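Side-chain contacts in TATA-box-binding protein (Sulfolobus acidocaldarius, PDB 1MP9), which probably binds the TATA box of archaeal promoters and, as a general transcription factor, helps activate genes transcribed by RNA polymerase: residues Met69-Ala74 with Lys82-Ile87; Phe126-Asn131 with Lys176-Lys181. All blocks are in the same frame, centred on the assembly; numbering follows the deposited sequence.

The saddle of a TATA-binding protein is built from two related repeats, and one contact is taken from each. Contact 1, in repeat 1, joins a strand of the large antiparallel sheet to the helix that follows it; contact 2, in repeat 2, joins the irregular chain after helix 121-127 to helix 168-184. They lie on opposite sides of the chain's centre, with centres 35 Å apart and nearest atoms about 20 Å apart. Contact 1 lies on the helix side of the sheet. What they share is the second subunit: Phe-126 of the second subunit packs on Val-70 and Thr-72 of contact 1, while Phe-126 of contact 2 meets Leu-62 of the second subunit.

Contact 1. Residues Met69-Ala74 with Lys82-Ile87; sequences MVVTGA and KAVKRI
With CG anti to the backbone N (chi1 -179°) and the next bond also extended, Met-69 reaches straight out from its strand to Ile-87 before bending at the sulfur, while Ile-87, at chi1 -66°, sets CG2 anti to its own N and leaves CG1 to carry CD1 toward Val-71. These torsions close a layer of hydrophobic core typical of the TBP saddle, where long helices pack across one face of a curved antiparallel sheet. The axes of strand 69-72 and helix 82-87 come within 10.0 Å, at 132° between their chain directions. Both branches of Ile-87 are used. Its CG2 takes SD of Met-69 at 3.7 Å, the two side chains running past one another in opposite senses, and CE of Met-69 follows at 4.1 Å from the same CG2. The longer branch meets Val-71 tip to tip, CD1 of Ile-87 standing 4.0 Å from CG2 of Val-71. Since the touching side chains are buried and apolar, helix and strand are held here by dispersion and by exclusion of water. Phe-52 and Leu-54 add to the packing on Ile-87, and Val-22 of strand 12-23 is touched by both Met-69 and Val-84. Val-70 and Thr-72, which point to the other side of the strand, meet Phe-126 of the second subunit on the face turned from the helix, probably the DNA-binding side, as in other TBPs. A looser touch lies one helical turn before Ile-87, where CG2 of Val-84 approaches CG2 of Val-71 at 4.5 Å.

Contact 2. Residues Phe126-Asn131 with Lys176-Lys181; sequences FLLENN and KKIFDK
The backbone N of Lys-181 donates to the O of Lys-177 at 2.9 Å, a bond of the helix from which the Lys-181 side chain leaves toward Leu-128. The setting is the second repeat of the TBP saddle, where helix 168-184 packs on the sheet and the chain leaving helix 121-127 passes beside it. CD2 of Leu-128 makes the closest approaches: it lies 3.5 Å from CG of Lys-181, the two side chains lying alongside and running opposite ways. In the lysine, chi1 -180° sets CG against the leucine, and the bends beyond carry the ammonium group on to a long, weak ion pair with Glu-184. Ile-178, one turn earlier, crosses Leu-128 at roughly a right angle. Beneath, Ile-178 rests on Leu-152 and Ile-154 of strand 150-154, and Leu-185 also packs on Leu-128, extending the apolar patch. The same leucine methyl completes the contact with Ile-178, its CD2 lying 4.1 Å from CD1 of the isoleucine, and CD1 of Leu-128 is almost as near, 4.2 Å from that CD1 of Ile-178.

Contact 1. Residues Met69-Ala74 with Lys82-Ile87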
ATOM      1  N   MET A  69     -16.829  18.116   9.775  1.00 26.29           N
ATOM      2  CA  MET A  69     -17.138  16.894  10.496  1.00 26.59           C
ATOM      3  C   MET A  69     -16.632  15.691   9.667  1.00 26.72           C
ATOM      4  O   MET A  69     -16.832  15.623   8.452  1.00 23.58           O
ATOM      5  CB  MET A  69     -18.646  16.845  10.735  1.00 30.99           C
ATOM      6  CG  MET A  69     -19.153  15.655  11.506  1.00 34.05           C
ATOM      7  SD  MET A  69     -20.880  15.984  12.048  1.00 36.51           S
ATOM      8  CE  MET A  69     -21.747  15.793  10.439  1.00 31.41           C
ATOM      9  N   VAL A  70     -15.933  14.766  10.313  1.00 24.50           N
ATOM     10  CA  VAL A  70     -15.473  13.576   9.609  1.00 23.79           C
ATOM     11  C   VAL A  70     -16.361  12.434  10.101  1.00 23.78           C
ATOM     12  O   VAL A  70     -16.476  12.226  11.304  1.00 23.75           O
ATOM     13  CB  VAL A  70     -14.001  13.245   9.924  1.00 24.71           C
ATOM     14  CG1 VAL A  70     -13.631  11.880   9.251  1.00 24.28           C
ATOM     15  CG2 VAL A  70     -13.066  14.364   9.373  1.00 24.65           C
ATOM     16  N   VAL A  71     -16.981  11.706   9.174  1.00 23.13           N
ATOM     17  CA  VAL A  71     -17.865  10.593   9.518  1.00 21.64           C
ATOM     18  C   VAL A  71     -17.266   9.298   8.985  1.00 22.27           C
ATOM     19  O   VAL A  71     -16.917   9.194   7.801  1.00 21.37           O
ATOM     20  CB  VAL A  71     -19.266  10.838   8.932  1.00 21.75           C
ATOM     21  CG1 VAL A  71     -20.204   9.673   9.251  1.00 20.27           C
ATOM     22  CG2 VAL A  71     -19.830  12.138   9.539  1.00 21.32           C
ATOM     23  N   THR A  72     -17.146   8.309   9.863  1.00 20.92           N
ATOM     24  CA  THR A  72     -16.546   7.051   9.486  1.00 21.85           C
ATOM     25  C   THR A  72     -17.391   5.869   9.948  1.00 21.66           C
ATOM     26  O   THR A  72     -18.115   5.970  10.948  1.00 20.85           O
ATOM     27  CB  THR A  72     -15.128   6.960  10.089  1.00 22.66           C
ATOM     28  OG1 THR A  72     -14.480   5.796   9.611  1.00 19.93           O
ATOM     29  CG2 THR A  72     -15.194   6.910  11.632  1.00 24.10           C
ATOM     30  N   GLY A  73     -17.319   4.765   9.207  1.00 19.60           N
ATOM     31  CA  GLY A  73     -18.077   3.580   9.579  1.00 21.78           C
ATOM     32  C   GLY A  73     -19.142   3.100   8.604  1.00 23.30           C
ATOM     33  O   GLY A  73     -19.440   1.895   8.568  1.00 24.30           O
ATOM     34  N   ALA A  74     -19.714   4.001   7.801  1.00 23.46           N
ATOM     35  CA  ALA A  74     -20.766   3.600   6.852  1.00 24.73           C
ATOM     36  C   ALA A  74     -20.201   2.678   5.767  1.00 25.82           C
ATOM     37  O   ALA A  74     -19.043   2.838   5.352  1.00 25.85           O
ATOM     38  CB  ALA A  74     -21.385   4.826   6.210  1.00 22.99           C
ATOM     39  N   LYS A  82     -27.887   8.444   5.788  1.00 30.30           N
ATOM     40  CA  LYS A  82     -28.769   8.307   6.941  1.00 30.01           C
ATOM     41  C   LYS A  82     -28.029   8.677   8.205  1.00 28.62           C
ATOM     42  O   LYS A  82     -28.583   9.306   9.099  1.00 27.19           O
ATOM     43  CB  LYS A  82     -29.308   6.884   7.070  1.00 33.23           C
ATOM     44  CG  LYS A  82     -30.210   6.455   5.922  1.00 37.35           C
ATOM     45  CD  LYS A  82     -30.764   5.056   6.168  1.00 41.91           C
ATOM     46  CE  LYS A  82     -31.134   4.370   4.853  1.00 44.19           C
ATOM     47  NZ  LYS A  82     -32.020   3.191   5.102  1.00 46.07           N
ATOM     48  N   ALA A  83     -26.773   8.268   8.290  1.00 27.67           N
ATOM     49  CA  ALA A  83     -25.971   8.590   9.463  1.00 26.42           C
ATOM     50  C   ALA A  83     -25.779  10.091   9.602  1.00 25.48           C
ATOM     51  O   ALA A  83     -25.926  10.646  10.682  1.00 26.97           O
ATOM     52  CB  ALA A  83     -24.607   7.897   9.359  1.00 26.34           C
ATOM     53  N   VAL A  84     -25.467  10.761   8.503  1.00 25.90           N
ATOM     54  CA  VAL A  84     -25.242  12.198   8.563  1.00 25.49           C
ATOM     55  C   VAL A  84     -26.509  12.915   9.032  1.00 27.33           C
ATOM     56  O   VAL A  84     -26.454  13.802   9.898  1.00 27.65           O
ATOM     57  CB  VAL A  84     -24.830  12.744   7.198  1.00 23.59           C
ATOM     58  CG1 VAL A  84     -24.882  14.260   7.207  1.00 24.86           C
ATOM     59  CG2 VAL A  84     -23.406  12.300   6.876  1.00 27.63           C
ATOM     60  N   LYS A  85     -27.639  12.530   8.448  1.00 28.33           N
ATOM     61  CA  LYS A  85     -28.922  13.128   8.823  1.00 32.32           C
ATOM     62  C   LYS A  85     -29.182  12.862  10.296  1.00 32.31           C
ATOM     63  O   LYS A  85     -29.635  13.733  11.037  1.00 33.59           O
ATOM     64  CB  LYS A  85     -30.063  12.535   7.995  1.00 31.26           C
ATOM     65  CG  LYS A  85     -30.048  12.948   6.542  1.00 36.00           C
ATOM     66  CD  LYS A  85     -31.318  12.458   5.828  1.00 39.48           C
ATOM     67  CE  LYS A  85     -31.321  12.850   4.333  1.00 42.59           C
ATOM     68  NZ  LYS A  85     -32.615  12.499   3.607  1.00 42.52           N
ATOM     69  N   ARG A  86     -28.885  11.647  10.730  1.00 34.59           N
ATOM     70  CA  ARG A  86     -29.111  11.314  12.123  1.00 35.10           C
ATOM     71  C   ARG A  86     -28.235  12.207  12.996  1.00 35.43           C
ATOM     72  O   ARG A  86     -28.710  12.792  13.973  1.00 35.96           O
ATOM     73  CB  ARG A  86     -28.795   9.838  12.371  1.00 36.59           C
ATOM     74  CG  ARG A  86     -29.247   9.359  13.725  1.00 40.66           C
ATOM     75  CD  ARG A  86     -28.928   7.885  13.982  1.00 44.77           C
ATOM     76  NE  ARG A  86     -29.402   7.510  15.317  1.00 47.54           N
ATOM     77  CZ  ARG A  86     -29.061   6.402  15.969  1.00 48.74           C
ATOM     78  NH1 ARG A  86     -28.228   5.517  15.424  1.00 48.07           N
ATOM     79  NH2 ARG A  86     -29.550   6.197  17.187  1.00 49.70           N
ATOM     80  N   ILE A  87     -26.964  12.353  12.627  1.00 34.51           N
ATOM     81  CA  ILE A  87     -26.062  13.180  13.423  1.00 34.53           C
ATOM     82  C   ILE A  87     -26.538  14.630  13.471  1.00 35.57           C
ATOM     83  O   ILE A  87     -26.645  15.227  14.547  1.00 35.14           O
ATOM     84  CB  ILE A  87     -24.616  13.146  12.865  1.00 32.60           C
ATOM     85  CG1 ILE A  87     -24.036  11.742  13.018  1.00 32.65           C
ATOM     86  CG2 ILE A  87     -23.741  14.161  13.591  1.00 31.85           C
ATOM     87  CD1 ILE A  87     -22.789  11.478  12.163  1.00 31.83           C
TER

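Contact 2. Residues Phe126-Asn131 with Lys176-Lys181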
ATOM      1  N   PHE A 126       7.177  -9.961 -10.691  1.00 24.29           N
ATOM      2  CA  PHE A 126       8.141  -9.582 -11.698  1.00 26.23           C
ATOM      3  C   PHE A 126       7.562  -9.312 -13.078  1.00 27.40           C
ATOM      4  O   PHE A 126       8.304  -8.990 -13.992  1.00 28.80           O
ATOM      5  CB  PHE A 126       9.240 -10.631 -11.766  1.00 30.94           C
ATOM      6  CG  PHE A 126      10.099 -10.658 -10.542  1.00 35.75           C
ATOM      7  CD1 PHE A 126      10.264 -11.841  -9.817  1.00 38.12           C
ATOM      8  CD2 PHE A 126      10.664  -9.481 -10.058  1.00 38.53           C
ATOM      9  CE1 PHE A 126      10.978 -11.851  -8.609  1.00 40.75           C
ATOM     10  CE2 PHE A 126      11.383  -9.469  -8.841  1.00 41.17           C
ATOM     11  CZ  PHE A 126      11.536 -10.659  -8.115  1.00 40.88           C
ATOM     12  N   LEU A 127       6.254  -9.449 -13.257  1.00 25.44           N
ATOM     13  CA  LEU A 127       5.686  -9.159 -14.562  1.00 26.21           C
ATOM     14  C   LEU A 127       4.784  -7.913 -14.528  1.00 28.75           C
ATOM     15  O   LEU A 127       4.478  -7.321 -15.570  1.00 27.47           O
ATOM     16  CB  LEU A 127       4.923 -10.375 -15.111  1.00 25.12           C
ATOM     17  CG  LEU A 127       5.719 -11.703 -15.213  1.00 24.75           C
ATOM     18  CD1 LEU A 127       4.766 -12.808 -15.672  1.00 23.22           C
ATOM     19  CD2 LEU A 127       6.921 -11.593 -16.166  1.00 24.03           C
ATOM     20  N   LEU A 128       4.334  -7.528 -13.331  1.00 29.84           N
ATOM     21  CA  LEU A 128       3.522  -6.334 -13.194  1.00 32.00           C
ATOM     22  C   LEU A 128       4.538  -5.240 -12.979  1.00 34.91           C
ATOM     23  O   LEU A 128       5.692  -5.503 -12.721  1.00 35.70           O
ATOM     24  CB  LEU A 128       2.635  -6.377 -11.938  1.00 29.83           C
ATOM     25  CG  LEU A 128       1.403  -7.281 -11.847  1.00 27.57           C
ATOM     26  CD1 LEU A 128       0.852  -7.297 -10.409  1.00 29.63           C
ATOM     27  CD2 LEU A 128       0.364  -6.781 -12.809  1.00 27.99           C
ATOM     28  N   GLU A 129       4.097  -4.003 -13.080  1.00 38.61           N
ATOM     29  CA  GLU A 129       4.972  -2.877 -12.803  1.00 40.33           C
ATOM     30  C   GLU A 129       4.676  -2.470 -11.358  1.00 40.66           C
ATOM     31  O   GLU A 129       3.998  -3.202 -10.620  1.00 40.42           O
ATOM     32  CB  GLU A 129       4.631  -1.720 -13.738  1.00 42.32           C
ATOM     33  CG  GLU A 129       5.451  -1.694 -15.025  1.00 47.00           C
ATOM     34  CD  GLU A 129       6.929  -1.429 -14.756  1.00 49.28           C
ATOM     35  OE1 GLU A 129       7.629  -2.356 -14.290  1.00 50.03           O
ATOM     36  OE2 GLU A 129       7.385  -0.287 -14.999  1.00 51.34           O
ATOM     37  N   ASN A 130       5.174  -1.290 -10.993  1.00 39.57           N
ATOM     38  CA  ASN A 130       5.015  -0.626  -9.687  1.00 38.17           C
ATOM     39  C   ASN A 130       4.485  -1.389  -8.488  1.00 35.06           C
ATOM     40  O   ASN A 130       3.440  -1.012  -7.908  1.00 35.30           O
ATOM     41  CB  ASN A 130       4.158   0.650  -9.834  1.00 40.81           C
ATOM     42  CG  ASN A 130       3.984   1.093 -11.278  1.00 42.36           C
ATOM     43  OD1 ASN A 130       2.861   1.112 -11.807  1.00 45.58           O
ATOM     44  ND2 ASN A 130       5.084   1.448 -11.924  1.00 44.31           N
ATOM     45  N   ASN A 131       5.223  -2.410  -8.044  1.00 31.58           N
ATOM     46  CA  ASN A 131       4.738  -3.170  -6.902  1.00 25.47           C
ATOM     47  C   ASN A 131       5.797  -3.613  -5.920  1.00 24.65           C
ATOM     48  O   ASN A 131       7.002  -3.591  -6.195  1.00 21.33           O
ATOM     49  CB  ASN A 131       4.018  -4.428  -7.395  1.00 23.94           C
ATOM     50  CG  ASN A 131       4.987  -5.503  -7.860  1.00 25.27           C
ATOM     51  OD1 ASN A 131       5.281  -5.633  -9.059  1.00 26.97           O
ATOM     52  ND2 ASN A 131       5.511  -6.269  -6.916  1.00 20.24           N
ATOM     53  N   LYS A 176     -11.502  -5.107 -11.583  1.00 18.79           N
ATOM     54  CA  LYS A 176     -11.530  -5.728 -12.909  1.00 20.77           C
ATOM     55  C   LYS A 176     -10.208  -5.499 -13.645  1.00 19.07           C
ATOM     56  O   LYS A 176      -9.749  -6.368 -14.371  1.00 20.79           O
ATOM     57  CB  LYS A 176     -12.675  -5.188 -13.803  1.00 21.68           C
ATOM     58  CG  LYS A 176     -12.632  -5.859 -15.208  1.00 26.63           C
ATOM     59  CD  LYS A 176     -13.628  -5.335 -16.244  1.00 32.39           C
ATOM     60  CE  LYS A 176     -13.341  -5.925 -17.683  1.00 31.75           C
ATOM     61  NZ  LYS A 176     -13.203  -7.409 -17.679  1.00 31.35           N
ATOM     62  N   LYS A 177      -9.611  -4.324 -13.478  1.00 19.33           N
ATOM     63  CA  LYS A 177      -8.356  -4.034 -14.165  1.00 20.49           C
ATOM     64  C   LYS A 177      -7.204  -4.943 -13.736  1.00 19.76           C
ATOM     65  O   LYS A 177      -6.525  -5.515 -14.581  1.00 20.79           O
ATOM     66  CB  LYS A 177      -7.959  -2.569 -13.935  1.00 23.30           C
ATOM     67  CG  LYS A 177      -6.817  -2.037 -14.827  1.00 24.30           C
ATOM     68  CD  LYS A 177      -6.772  -0.491 -14.712  1.00 26.07           C
ATOM     69  CE  LYS A 177      -5.445   0.104 -15.200  1.00 30.36           C
ATOM     70  NZ  LYS A 177      -5.487   1.606 -15.232  1.00 26.10           N
ATOM     71  N   ILE A 178      -6.971  -5.093 -12.435  1.00 19.34           N
ATOM     72  CA  ILE A 178      -5.869  -5.926 -12.010  1.00 18.61           C
ATOM     73  C   ILE A 178      -6.162  -7.366 -12.309  1.00 17.97           C
ATOM     74  O   ILE A 178      -5.256  -8.144 -12.604  1.00 18.48           O
ATOM     75  CB  ILE A 178      -5.527  -5.696 -10.493  1.00 19.11           C
ATOM     76  CG1 ILE A 178      -4.163  -6.307 -10.159  1.00 19.99           C
ATOM     77  CG2 ILE A 178      -6.594  -6.244  -9.621  1.00 20.38           C
ATOM     78  CD1 ILE A 178      -3.012  -5.620 -10.817  1.00 21.24           C
ATOM     79  N   PHE A 179      -7.438  -7.741 -12.258  1.00 20.31           N
ATOM     80  CA  PHE A 179      -7.820  -9.115 -12.578  1.00 20.12           C
ATOM     81  C   PHE A 179      -7.435  -9.403 -14.037  1.00 20.11           C
ATOM     82  O   PHE A 179      -6.799 -10.397 -14.343  1.00 19.75           O
ATOM     83  CB  PHE A 179      -9.342  -9.324 -12.429  1.00 20.78           C
ATOM     84  CG  PHE A 179      -9.824 -10.660 -12.980  1.00 23.37           C
ATOM     85  CD1 PHE A 179      -9.622 -11.835 -12.261  1.00 23.92           C
ATOM     86  CD2 PHE A 179     -10.474 -10.734 -14.211  1.00 22.63           C
ATOM     87  CE1 PHE A 179     -10.072 -13.095 -12.768  1.00 26.15           C
ATOM     88  CE2 PHE A 179     -10.929 -11.980 -14.724  1.00 25.51           C
ATOM     89  CZ  PHE A 179     -10.720 -13.162 -13.986  1.00 22.09           C
ATOM     90  N   ASP A 180      -7.857  -8.531 -14.941  1.00 20.95           N
ATOM     91  CA  ASP A 180      -7.558  -8.699 -16.356  1.00 21.15           C
ATOM     92  C   ASP A 180      -6.061  -8.710 -16.601  1.00 21.73           C
ATOM     93  O   ASP A 180      -5.570  -9.498 -17.403  1.00 22.91           O
ATOM     94  CB  ASP A 180      -8.197  -7.565 -17.153  1.00 23.48           C
ATOM     95  CG  ASP A 180      -9.695  -7.696 -17.235  1.00 24.05           C
ATOM     96  OD1 ASP A 180     -10.395  -6.684 -17.508  1.00 25.59           O
ATOM     97  OD2 ASP A 180     -10.181  -8.821 -17.020  1.00 25.07           O
ATOM     98  N   LYS A 181      -5.318  -7.852 -15.912  1.00 20.60           N
ATOM     99  CA  LYS A 181      -3.884  -7.865 -16.121  1.00 23.15           C
ATOM    100  C   LYS A 181      -3.285  -9.179 -15.571  1.00 21.66           C
ATOM    101  O   LYS A 181      -2.421  -9.787 -16.207  1.00 17.95           O
ATOM    102  CB  LYS A 181      -3.225  -6.640 -15.463  1.00 25.11           C
ATOM    103  CG  LYS A 181      -1.686  -6.572 -15.644  1.00 33.48           C
ATOM    104  CD  LYS A 181      -1.244  -6.546 -17.139  1.00 37.57           C
ATOM    105  CE  LYS A 181      -0.173  -5.473 -17.371  1.00 40.05           C
ATOM    106  NZ  LYS A 181       0.524  -5.576 -18.711  1.00 44.94           N
TER